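Local coordinates for glycosyl hydrolases family 31 family protein (Aspergillus niger, PDB 6DRU) that hydrolyses xyloglucan oligosaccharides, releasing alpha-xylose from the non-reducing terminal glucose, at residues 539-543 / 654-659; 488-492 / 523-529. All coordinates share one frame. Residues are numbered along the deposited sequence.

In the fold
From the N terminus, contact 2 comes first. It closes a loop of 30 residues, holding the rest of helix 492-508 and strand 513-514, between the segment after barrel strand 481-484 and the turns before helix 535-548. Contact 1 opens after contact 2 has closed, so the two are in series. It spans 110 residues and ties helix 535-548 of the TIM barrel to the loop between strands 649-651 and 661-666 of the C-terminal domain. The centres of the two contacts lie about 13 Å apart, and W492 joins them: its indole packs on L540 and P657. A single protein-attached glycan borders both, through D523 and T525 in contact 2 and T655 and L656 in contact 1.

Contact 1: residues 539-543 / 654-659; sequences ELYVR and VTLPNV. With NAG (2-acetamido-2-deoxy-beta-D-glucopyranose), chain E.
A helix of the family 31 TIM barrel meets a loop of the C-terminal domain in an interdomain contact away from the active site that buries 263 Å². Residues 539-543 form one helical turn within helix 535-548, with R543 N bonded to E539 O at 3.1 Å. Residues 654-659 are irregular, largely extended apart from T655 and N658 (the latter at phi/psi 54/68). The backbones come closest at R543 and V654, CA to CA 6.5 Å. E539 and R543 both point CA-to-CB toward the loop. The E539 side chain is stretched (chi1 t, chi2 t), and OE2 accepts a short hydrogen bond from N658 N, 2.5 Å. R543 (chi1 m, chi2 m, chi3 t) brings its guanidinium to V654 and V659. A water donates to E539 OE2 and to L656 O, each at 2.8 Å, and accepts from R543 NE at 3.0 Å, joining both side chains to the loop backbone. R543 NH2 comes within 2.9 Å of V659 O at a poor angle; NH2 is hydrogen-bonded to A696 O. In van der Waals contact, V654 CG2 lies over one face of the guanidinium, 3.6 Å from R543 NH1, and P657 CB packs 3.5 Å from the carboxylate atom E539 OE1. W492 packs against E539, R543 and P657. T655 points away from the helix, and T655 OG1 donates to O7 of the glycan NAG at 2.7 Å.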
loop_
_atom_site.group_PDB
_atom_site.type_symbol
_atom_site.label_atom_id
_atom_site.label_comp_id
_atom_site.label_asym_id
_atom_site.label_seq_id
_atom_site.Cartn_x
_atom_site.Cartn_y
_atom_site.Cartn_z
ATOM N N GLU A 539 -25.924 21.943 -43.260
ATOM C CA GLU A 539 -25.466 23.281 -42.896
ATOM C C GLU A 539 -24.287 23.211 -41.935
ATOM O O GLU A 539 -23.272 23.891 -42.126
ATOM C CB GLU A 539 -26.617 24.076 -42.278
ATOM C CG GLU A 539 -26.246 25.496 -41.879
ATOM C CD GLU A 539 -27.291 26.145 -40.995
ATOM O OE1 GLU A 539 -28.204 25.429 -40.528
ATOM O OE2 GLU A 539 -27.203 27.371 -40.766
ATOM N N LEU A 540 -24.404 22.381 -40.895
ATOM C CA LEU A 540 -23.330 22.249 -39.914
ATOM C C LEU A 540 -22.043 21.751 -40.557
ATOM O O LEU A 540 -20.955 22.258 -40.257
ATOM C CB LEU A 540 -23.763 21.313 -38.787
ATOM C CG LEU A 540 -22.702 20.971 -37.738
ATOM C CD1 LEU A 540 -22.121 22.230 -37.107
ATOM C CD2 LEU A 540 -23.284 20.055 -36.673
ATOM N N TYR A 541 -22.140 20.753 -41.440
ATOM C CA TYR A 541 -20.938 20.187 -42.040
ATOM C C TYR A 541 -20.214 21.206 -42.911
ATOM O O TYR A 541 -18.981 21.286 -42.887
ATOM C CB TYR A 541 -21.284 18.943 -42.857
ATOM C CG TYR A 541 -20.069 18.317 -43.505
ATOM C CD1 TYR A 541 -19.210 17.509 -42.774
ATOM C CD2 TYR A 541 -19.772 18.547 -44.842
ATOM C CE1 TYR A 541 -18.094 16.942 -43.356
ATOM C CE2 TYR A 541 -18.657 17.985 -45.433
ATOM C CZ TYR A 541 -17.822 17.182 -44.684
ATOM O OH TYR A 541 -16.710 16.616 -45.264
ATOM N N VAL A 542 -20.960 21.991 -43.690
ATOM C CA VAL A 542 -20.325 22.960 -44.579
ATOM C C VAL A 542 -19.636 24.052 -43.772
ATOM O O VAL A 542 -18.543 24.509 -44.125
ATOM C CB VAL A 542 -21.359 23.533 -45.565
ATOM C CG1 VAL A 542 -20.783 24.722 -46.314
ATOM C CG2 VAL A 542 -21.797 22.455 -46.545
ATOM N N ARG A 543 -20.252 24.477 -42.665
ATOM C CA ARG A 543 -19.580 25.402 -41.758
ATOM C C ARG A 543 -18.318 24.775 -41.178
ATOM O O ARG A 543 -17.272 25.428 -41.087
ATOM C CB ARG A 543 -20.529 25.821 -40.635
ATOM C CG ARG A 543 -21.740 26.619 -41.086
ATOM C CD ARG A 543 -21.336 27.976 -41.629
ATOM N NE ARG A 543 -22.475 28.884 -41.705
ATOM C CZ ARG A 543 -22.404 30.131 -42.155
ATOM N NH1 ARG A 543 -21.245 30.623 -42.572
ATOM N NH2 ARG A 543 -23.492 30.889 -42.187
ATOM N N VAL A 654 -18.261 30.156 -37.928
ATOM C CA VAL A 654 -19.662 30.351 -37.570
ATOM C C VAL A 654 -20.139 29.115 -36.819
ATOM O O VAL A 654 -20.140 28.007 -37.364
ATOM C CB VAL A 654 -20.524 30.615 -38.813
ATOM C CG1 VAL A 654 -22.000 30.585 -38.450
ATOM C CG2 VAL A 654 -20.159 31.953 -39.434
ATOM N N THR A 655 -20.546 29.304 -35.564
ATOM C CA THR A 655 -20.899 28.198 -34.684
ATOM C C THR A 655 -22.391 28.147 -34.372
ATOM O O THR A 655 -22.792 27.536 -33.377
ATOM C CB THR A 655 -20.097 28.288 -33.386
ATOM O OG1 THR A 655 -20.518 29.442 -32.646
ATOM C CG2 THR A 655 -18.611 28.407 -33.693
ATOM N N LEU A 656 -23.222 28.767 -35.203
ATOM C CA LEU A 656 -24.662 28.762 -34.999
ATOM C C LEU A 656 -25.366 28.523 -36.324
ATOM O O LEU A 656 -24.861 28.920 -37.382
ATOM C CB LEU A 656 -25.155 30.081 -34.384
ATOM C CG LEU A 656 -24.772 30.330 -32.927
ATOM C CD1 LEU A 656 -25.278 31.690 -32.475
ATOM C CD2 LEU A 656 -25.321 29.225 -32.035
ATOM N N PRO A 657 -26.532 27.886 -36.298
ATOM C CA PRO A 657 -27.275 27.647 -37.536
ATOM C C PRO A 657 -28.138 28.842 -37.912
ATOM O O PRO A 657 -28.478 29.688 -37.083
ATOM C CB PRO A 657 -28.144 26.435 -37.187
ATOM C CG PRO A 657 -28.419 26.611 -35.730
ATOM C CD PRO A 657 -27.188 27.264 -35.134
ATOM N N ASN A 658 -28.487 28.892 -39.198
ATOM C CA ASN A 658 -29.336 29.940 -39.760
ATOM C C ASN A 658 -28.761 31.326 -39.448
ATOM O O ASN A 658 -29.314 32.114 -38.679
ATOM C CB ASN A 658 -30.771 29.796 -39.240
ATOM C CG ASN A 658 -31.762 30.655 -40.002
ATOM O OD1 ASN A 658 -31.627 30.859 -41.209
ATOM N ND2 ASN A 658 -32.768 31.163 -39.299
ATOM N N VAL A 659 -27.620 31.599 -40.074
ATOM C CA VAL A 659 -26.853 32.810 -39.810
ATOM C C VAL A 659 -26.363 33.385 -41.131
ATOM O O VAL A 659 -25.808 32.660 -41.964
ATOM C CB VAL A 659 -25.665 32.537 -38.863
ATOM C CG1 VAL A 659 -24.561 33.565 -39.064
ATOM C CG2 VAL A 659 -26.131 32.544 -37.417
HETATM C C1 NAG E . -19.827 31.341 -26.557
HETATM C C2 NAG E . -20.827 30.463 -27.284
HETATM C C3 NAG E . -21.813 29.838 -26.368
HETATM C C4 NAG E . -21.111 29.176 -25.206
HETATM C C5 NAG E . -20.219 30.189 -24.525
HETATM C C6 NAG E . -19.518 29.543 -23.347
HETATM C C7 NAG E . -21.343 30.959 -29.638
HETATM C C8 NAG E . -22.070 31.785 -30.676
HETATM N N2 NAG E . -21.511 31.240 -28.258
HETATM O O3 NAG E . -22.588 28.909 -27.090
HETATM O O4 NAG E . -22.060 28.686 -24.288
HETATM O O5 NAG E . -19.275 30.650 -25.462
HETATM O O6 NAG E . -18.122 29.683 -23.483
HETATM O O7 NAG E . -20.613 30.054 -29.990
HETATM O O HOH W 1 -25.038 29.077 -40.124
#

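Contact 2: residues 488-492 / 523-529. With MAN (alpha-D-mannopyranose), chain B; BGC (beta-D-glucopyranose), chain G; MAN (alpha-D-mannopyranose), chain C.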
loop_
_atom_site.group_PDB
_atom_site.type_symbol
_atom_site.label_atom_id
_atom_site.label_comp_id
_atom_site.label_asym_id
_atom_site.label_seq_id
_atom_site.Cartn_x
_atom_site.Cartn_y
_atom_site.Cartn_z
ATOM N N THR A 488 -15.836 13.497 -31.089
ATOM C CA THR A 488 -16.702 14.620 -30.773
ATOM C C THR A 488 -18.094 14.369 -31.338
ATOM O O THR A 488 -18.274 13.592 -32.279
ATOM C CB THR A 488 -16.135 15.930 -31.335
ATOM O OG1 THR A 488 -15.639 15.712 -32.661
ATOM C CG2 THR A 488 -15.002 16.432 -30.459
ATOM N N THR A 489 -19.084 15.036 -30.753
ATOM C CA THR A 489 -20.456 14.933 -31.228
ATOM C C THR A 489 -20.704 15.922 -32.361
ATOM O O THR A 489 -20.154 17.026 -32.380
ATOM C CB THR A 489 -21.452 15.181 -30.092
ATOM O OG1 THR A 489 -21.041 16.324 -29.333
ATOM C CG2 THR A 489 -21.528 13.968 -29.177
ATOM N N SER A 490 -21.537 15.511 -33.315
ATOM C CA SER A 490 -21.836 16.330 -34.492
ATOM C C SER A 490 -23.011 17.261 -34.189
ATOM O O SER A 490 -24.141 17.073 -34.644
ATOM C CB SER A 490 -22.115 15.443 -35.699
ATOM O OG SER A 490 -20.982 14.659 -36.030
ATOM N N VAL A 491 -22.717 18.291 -33.397
ATOM C CA VAL A 491 -23.674 19.336 -33.057
ATOM C C VAL A 491 -22.961 20.680 -33.131
ATOM O O VAL A 491 -21.737 20.756 -33.254
ATOM C CB VAL A 491 -24.302 19.138 -31.662
ATOM C CG1 VAL A 491 -25.250 17.951 -31.666
ATOM C CG2 VAL A 491 -23.219 18.965 -30.610
ATOM N N TRP A 492 -23.753 21.754 -33.049
ATOM C CA TRP A 492 -23.202 23.096 -33.218
ATOM C C TRP A 492 -22.287 23.480 -32.063
ATOM O O TRP A 492 -21.226 24.076 -32.281
ATOM C CB TRP A 492 -24.331 24.113 -33.375
ATOM C CG TRP A 492 -24.943 24.099 -34.733
ATOM C CD1 TRP A 492 -26.122 23.522 -35.099
ATOM C CD2 TRP A 492 -24.397 24.684 -35.921
ATOM N NE1 TRP A 492 -26.348 23.715 -36.441
ATOM C CE2 TRP A 492 -25.303 24.426 -36.969
ATOM C CE3 TRP A 492 -23.231 25.407 -36.200
ATOM C CZ2 TRP A 492 -25.079 24.862 -38.273
ATOM C CZ3 TRP A 492 -23.011 25.837 -37.496
ATOM C CH2 TRP A 492 -23.931 25.564 -38.515
ATOM N N ASP A 523 -25.153 12.709 -31.971
ATOM C CA ASP A 523 -25.814 13.044 -30.717
ATOM C C ASP A 523 -27.234 12.491 -30.752
ATOM O O ASP A 523 -28.049 12.912 -31.580
ATOM C CB ASP A 523 -25.818 14.557 -30.506
ATOM C CG ASP A 523 -26.226 14.960 -29.096
ATOM O OD1 ASP A 523 -27.061 14.263 -28.479
ATOM O OD2 ASP A 523 -25.711 15.989 -28.605
ATOM N N SER A 524 -27.531 11.544 -29.860
ATOM C CA SER A 524 -28.828 10.881 -29.892
ATOM C C SER A 524 -29.974 11.814 -29.520
ATOM O O SER A 524 -31.122 11.535 -29.879
ATOM C CB SER A 524 -28.824 9.667 -28.961
ATOM O OG SER A 524 -29.116 10.044 -27.628
ATOM N N THR A 525 -29.695 12.910 -28.813
ATOM C CA THR A 525 -30.742 13.846 -28.425
ATOM C C THR A 525 -31.064 14.871 -29.507
ATOM O O THR A 525 -32.071 15.576 -29.386
ATOM C CB THR A 525 -30.350 14.570 -27.135
ATOM O OG1 THR A 525 -29.165 15.344 -27.359
ATOM C CG2 THR A 525 -30.089 13.568 -26.024
ATOM N N VAL A 526 -30.240 14.973 -30.546
ATOM C CA VAL A 526 -30.474 15.868 -31.675
ATOM C C VAL A 526 -30.802 14.996 -32.881
ATOM O O VAL A 526 -29.934 14.275 -33.388
ATOM C CB VAL A 526 -29.263 16.770 -31.948
ATOM C CG1 VAL A 526 -29.599 17.797 -33.007
ATOM C CG2 VAL A 526 -28.817 17.455 -30.666
ATOM N N TRP A 527 -32.054 15.063 -33.344
ATOM C CA TRP A 527 -32.545 14.076 -34.304
ATOM C C TRP A 527 -31.754 14.108 -35.607
ATOM O O TRP A 527 -31.520 13.061 -36.223
ATOM C CB TRP A 527 -34.036 14.298 -34.576
ATOM C CG TRP A 527 -34.349 15.560 -35.330
ATOM C CD1 TRP A 527 -34.652 16.778 -34.799
ATOM C CD2 TRP A 527 -34.389 15.722 -36.754
ATOM N NE1 TRP A 527 -34.879 17.690 -35.802
ATOM C CE2 TRP A 527 -34.723 17.066 -37.011
ATOM C CE3 TRP A 527 -34.174 14.862 -37.836
ATOM C CZ2 TRP A 527 -34.846 17.571 -38.305
ATOM C CZ3 TRP A 527 -34.297 15.364 -39.119
ATOM C CH2 TRP A 527 -34.630 16.706 -39.343
ATOM N N TRP A 528 -31.328 15.291 -36.042
ATOM C CA TRP A 528 -30.638 15.441 -37.318
ATOM C C TRP A 528 -29.130 15.251 -37.215
ATOM O O TRP A 528 -28.447 15.306 -38.243
ATOM C CB TRP A 528 -30.937 16.816 -37.926
ATOM C CG TRP A 528 -30.623 17.967 -37.016
ATOM C CD1 TRP A 528 -31.502 18.652 -36.230
ATOM C CD2 TRP A 528 -29.338 18.564 -36.791
ATOM N NE1 TRP A 528 -30.849 19.641 -35.536
ATOM C CE2 TRP A 528 -29.519 19.607 -35.863
ATOM C CE3 TRP A 528 -28.054 18.320 -37.289
ATOM C CZ2 TRP A 528 -28.465 20.402 -35.416
ATOM C CZ3 TRP A 528 -27.009 19.110 -36.845
ATOM C CH2 TRP A 528 -27.220 20.139 -35.919
ATOM N N SER A 529 -28.599 15.038 -36.013
ATOM C CA SER A 529 -27.156 14.997 -35.812
ATOM C C SER A 529 -26.509 13.923 -36.678
ATOM O O SER A 529 -26.879 12.747 -36.610
ATOM C CB SER A 529 -26.844 14.747 -34.337
ATOM O OG SER A 529 -25.447 14.661 -34.115
HETATM C C1 MAN B . -28.783 20.574 -25.242
HETATM C C2 MAN B . -29.500 19.247 -25.126
HETATM C C3 MAN B . -28.488 18.122 -25.178
HETATM C C4 MAN B . -27.631 18.284 -26.414
HETATM C C5 MAN B . -27.032 19.675 -26.404
HETATM C C6 MAN B . -26.123 19.862 -27.599
HETATM O O2 MAN B . -30.395 19.115 -26.202
HETATM O O3 MAN B . -29.154 16.883 -25.213
HETATM O O4 MAN B . -26.608 17.315 -26.414
HETATM O O5 MAN B . -28.064 20.630 -26.450
HETATM O O6 MAN B . -25.350 21.028 -27.414
HETATM C C2 BGC G . -38.866 17.535 -39.513
HETATM C C3 BGC G . -38.447 17.756 -38.064
HETATM C C4 BGC G . -39.029 16.678 -37.158
HETATM C C5 BGC G . -38.769 15.289 -37.725
HETATM C C6 BGC G . -39.417 14.214 -36.859
HETATM C C1 BGC G . -38.616 16.094 -39.940
HETATM O O2 BGC G . -38.128 18.420 -40.363
HETATM O O3 BGC G . -38.899 19.043 -37.628
HETATM O O4 BGC G . -38.440 16.781 -35.857
HETATM O O5 BGC G . -39.293 15.211 -39.049
HETATM O O6 BGC G . -38.432 13.244 -36.487
HETATM C C1 MAN C . -31.802 19.285 -26.213
HETATM C C2 MAN C . -32.309 18.426 -27.354
HETATM C C3 MAN C . -32.096 19.095 -28.702
HETATM C C4 MAN C . -32.382 20.583 -28.659
HETATM C C5 MAN C . -31.775 21.192 -27.416
HETATM C C6 MAN C . -32.060 22.677 -27.373
HETATM O O2 MAN C . -33.677 18.149 -27.169
HETATM O O3 MAN C . -32.951 18.491 -29.643
HETATM O O4 MAN C . -31.828 21.202 -29.798
HETATM O O5 MAN C . -32.346 20.577 -26.290
HETATM O O6 MAN C . -32.308 23.062 -26.038
#
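Two loops that follow successive strands of the family 31 TIM barrel, 481-484 and 513-514, pack together and bury 288 Å². The second folds as two consecutive type I beta turns, D523-V526 and V526-S529. T489, its side chain about 8 Å from that of D487, the proton donor, touches D523 CB through its CB at 4.4 Å and packs on L118 of the second subunit. S490 is the centre of an inverse gamma turn, with a weak V491 N to T489 O bond of 3.0 Å. S490 O accepts from S529 OG at 2.8 Å, while the same OG accepts a hydrogen bond from D523 N at 2.9 Å, so one serine joins both ends of the second segment to the first. V491, the N-cap of helix 492-508, places CG1 3.6 Å from D523 CB and 3.7 Å from V526 CG2. W492 begins the helix; its CD1 meets W528 CH2 at 3.7 Å, near the plane of the W528 ring, with the two indole planes at 62°. The outer side of the turns carries sugars. A glucose, BGC, lies over one face of W527. D523 OD1 makes an Asx turn with T525 N (3.0 Å) and accepts from T525 OG1 (2.6 Å). O4 of the chain B mannose donates to D523 OD2 at 2.7 Å, and O3 of the same mannose to T525 OG1 at 2.6 Å.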